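Methionine-R-sulfoxide reductase (Neisseria meningitidis, PDB 3MMH) reduces the R-form of free methionine sulfoxide back to methionine, using a GAF-type domain whose pocket holds the substrate. Local coordinates at residues A13-R16 / E17-Q21. Sequence-based numbering, arbitrary orientation.
Sequences ALYR and EVLPQ
The carbonyl oxygen of Y15 takes two backbone N-H groups of the next turn: an almost straight bond from L19 N at 2.9 Å (N-H...O angle 172°) and a weak, bent one from V18 N. V18 N gives its stronger bond to L14 O, 2.8 Å away, and E17 N reaches back to A13 O. The i to i+4 pattern then skips a step, because P20 has no N-H to offer R16 O. The proline ring sits there instead, its CD 3.1 Å from R16 O, and the helix kinks at this point.

Side chains four apart pair along the buried sides of the helix. L14 has its CG anti to the backbone N (chi1 -173°), which sets CG beside the carbonyl carbon and lets CD1 come nearer to the following turn. In the V18 conformer described (a second is also modelled), that CD1 lies 3.7 Å from V18 CG2, the methyl beside the V18 backbone N. One residue further along, and turned to another side of the helix, L19 CD1 meets the Y15 ring at its edge, near the ring plane, 3.8 Å from CD1 of the tyrosine. Polar groups work on another flank. Q21 turns its amide back over one turn, and NE2 donates to E17 O at 3.0 Å in a nearly straight bond that arrives well above the carbonyl plane; the same NE2 also bonds H5 O. The extended E17 side chain is held at both carboxylate oxygens, OE1 by A8 N and OE2 by H5 ND1 and S7 N, which ties the N-terminal segment to helix 11-27.

In the helical layer of this GAF-domain protein, L14 and V18 pack on A46 of helix 32-47, while L19 rests on Y148 of helix 143-165 and Y15 OH bonds D145 near the start of that helix.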
ATOM      1  N   ALA A  13      21.676   6.116 -11.615  1.00 11.36           N
ATOM      2  CA  ALA A  13      22.050   7.088 -10.621  1.00 11.91           C
ATOM      3  C   ALA A  13      20.943   7.224  -9.577  1.00 10.59           C
ATOM      4  O   ALA A  13      21.216   7.439  -8.401  1.00 11.69           O
ATOM      5  CB  ALA A  13      22.388   8.437 -11.289  1.00 13.86           C
ATOM      6  N   LEU A  14      19.664   7.173 -10.009  1.00 10.74           N
ATOM      7  CA  LEU A  14      18.572   7.316  -9.063  1.00 10.50           C
ATOM      8  C   LEU A  14      18.514   6.139  -8.096  1.00 10.03           C
ATOM      9  O   LEU A  14      18.298   6.321  -6.910  1.00 10.47           O
ATOM     10  CB  LEU A  14      17.242   7.543  -9.801  1.00 11.02           C
ATOM     11  CG  LEU A  14      16.042   7.864  -8.894  1.00 11.11           C
ATOM     12  CD1 LEU A  14      16.227   9.096  -8.099  1.00 14.00           C
ATOM     13  CD2 LEU A  14      14.769   7.945  -9.746  1.00 12.97           C
ATOM     14  N   TYR A  15      18.726   4.918  -8.578  1.00  9.53           N
ATOM     15  CA  TYR A  15      18.814   3.794  -7.648  1.00  8.84           C
ATOM     16  C   TYR A  15      19.894   4.036  -6.646  1.00 10.81           C
ATOM     17  O   TYR A  15      19.745   3.736  -5.462  1.00 10.41           O
ATOM     18  CB  TYR A  15      19.085   2.479  -8.395  1.00  9.76           C
ATOM     19  CG  TYR A  15      17.867   1.807  -8.989  1.00  9.38           C
ATOM     20  CD1 TYR A  15      16.934   1.231  -8.129  1.00  9.48           C
ATOM     21  CD2 TYR A  15      17.687   1.661 -10.336  1.00  9.60           C
ATOM     22  CE1 TYR A  15      15.861   0.523  -8.640  1.00  9.66           C
ATOM     23  CE2 TYR A  15      16.609   0.950 -10.861  1.00  9.89           C
ATOM     24  CZ  TYR A  15      15.691   0.391  -9.996  1.00  9.77           C
ATOM     25  OH  TYR A  15      14.640  -0.357 -10.459  1.00 10.19           O
ATOM     26  N   ARG A  16      21.093   4.472  -7.054  1.00 10.77           N
ATOM     27  CA  ARG A  16      22.169   4.690  -6.109  1.00 11.20           C
ATOM     28  C   ARG A  16      21.821   5.737  -5.062  1.00 11.57           C
ATOM     29  O   ARG A  16      22.263   5.663  -3.924  1.00 13.25           O
ATOM     30  CB  ARG A  16      23.455   5.078  -6.856  1.00 13.30           C
ATOM     31  CG  ARG A  16      24.004   3.964  -7.700  1.00 14.43           C
ATOM     32  CD  ARG A  16      25.377   4.179  -8.270  1.00 18.37           C
ATOM     33  NE  ARG A  16      25.423   5.219  -9.268  1.00 23.61           N
ATOM     34  CZ  ARG A  16      25.357   5.042 -10.589  1.00 28.01           C
ATOM     35  NH1 ARG A  16      25.142   3.838 -11.079  1.00 29.75           N
ATOM     36  NH2 ARG A  16      25.456   6.102 -11.420  1.00 33.51           N
ATOM     37  N   GLU A  17      21.044   6.732  -5.467  1.00 12.35           N
ATOM     38  CA  GLU A  17      20.535   7.756  -4.570  1.00 13.54           C
ATOM     39  C   GLU A  17      19.487   7.291  -3.616  1.00 12.45           C
ATOM     40  O   GLU A  17      19.505   7.637  -2.441  1.00 13.84           O
ATOM     41  CB  GLU A  17      20.048   8.974  -5.379  1.00 14.11           C
ATOM     42  CG  GLU A  17      19.616  10.159  -4.646  1.00 16.42           C
ATOM     43  CD  GLU A  17      19.207  11.328  -5.499  1.00 18.42           C
ATOM     44  OE1 GLU A  17      19.027  11.184  -6.683  1.00 20.23           O
ATOM     45  OE2 GLU A  17      19.024  12.444  -4.964  1.00 24.92           O
ATOM     46  N   VAL A  18      18.570   6.449  -4.097  1.00 11.40           N
ATOM     47  CA  VAL A  18      17.383   6.106  -3.392  0.60 12.21           C
ATOM     48  C   VAL A  18      17.543   4.857  -2.507  1.00 11.28           C
ATOM     49  O   VAL A  18      16.957   4.802  -1.426  1.00 11.92           O
ATOM     50  CB  VAL A  18      16.273   5.958  -4.369  0.60 15.26           C
ATOM     51  CG1 VAL A  18      14.999   5.238  -3.755  0.60 14.78           C
ATOM     52  CG2 VAL A  18      15.887   7.350  -4.845  0.60 16.57           C
ATOM     53  N   LEU A  19      18.297   3.842  -2.941  1.00 11.16           N
ATOM     54  CA  LEU A  19      18.406   2.627  -2.096  1.00 11.39           C
ATOM     55  C   LEU A  19      18.900   2.953  -0.698  1.00 10.93           C
ATOM     56  O   LEU A  19      18.352   2.397   0.252  1.00 10.77           O
ATOM     57  CB  LEU A  19      19.301   1.563  -2.716  1.00 12.90           C
ATOM     58  CG  LEU A  19      18.626   0.476  -3.494  1.00 21.55           C
ATOM     59  CD1 LEU A  19      17.638   0.842  -4.431  1.00 24.36           C
ATOM     60  CD2 LEU A  19      19.661  -0.456  -4.055  1.00 23.71           C
ATOM     61  N   PRO A  20      19.904   3.824  -0.463  1.00 10.34           N
ATOM     62  CA  PRO A  20      20.350   4.070   0.894  1.00 11.11           C
ATOM     63  C   PRO A  20      19.273   4.776   1.670  1.00 10.97           C
ATOM     64  O   PRO A  20      19.182   4.592   2.901  1.00 11.66           O
ATOM     65  CB  PRO A  20      21.594   4.957   0.705  1.00 13.45           C
ATOM     66  CG  PRO A  20      22.032   4.648  -0.707  1.00 15.15           C
ATOM     67  CD  PRO A  20      20.830   4.366  -1.461  1.00 11.76           C
ATOM     68  N   GLN A  21      18.429   5.592   1.064  1.00 10.57           N
ATOM     69  CA  GLN A  21      17.346   6.225   1.730  1.00 10.74           C
ATOM     70  C   GLN A  21      16.276   5.234   2.159  1.00 10.71           C
ATOM     71  O   GLN A  21      15.794   5.296   3.282  1.00 11.89           O
ATOM     72  CB  GLN A  21      16.746   7.313   0.880  1.00 11.27           C
ATOM     73  CG  GLN A  21      17.722   8.476   0.637  1.00 12.96           C
ATOM     74  CD  GLN A  21      17.161   9.581  -0.200  1.00 13.51           C
ATOM     75  OE1 GLN A  21      16.287  10.329   0.292  1.00 15.97           O
ATOM     76  NE2 GLN A  21      17.541   9.665  -1.419  1.00 17.15           N
TER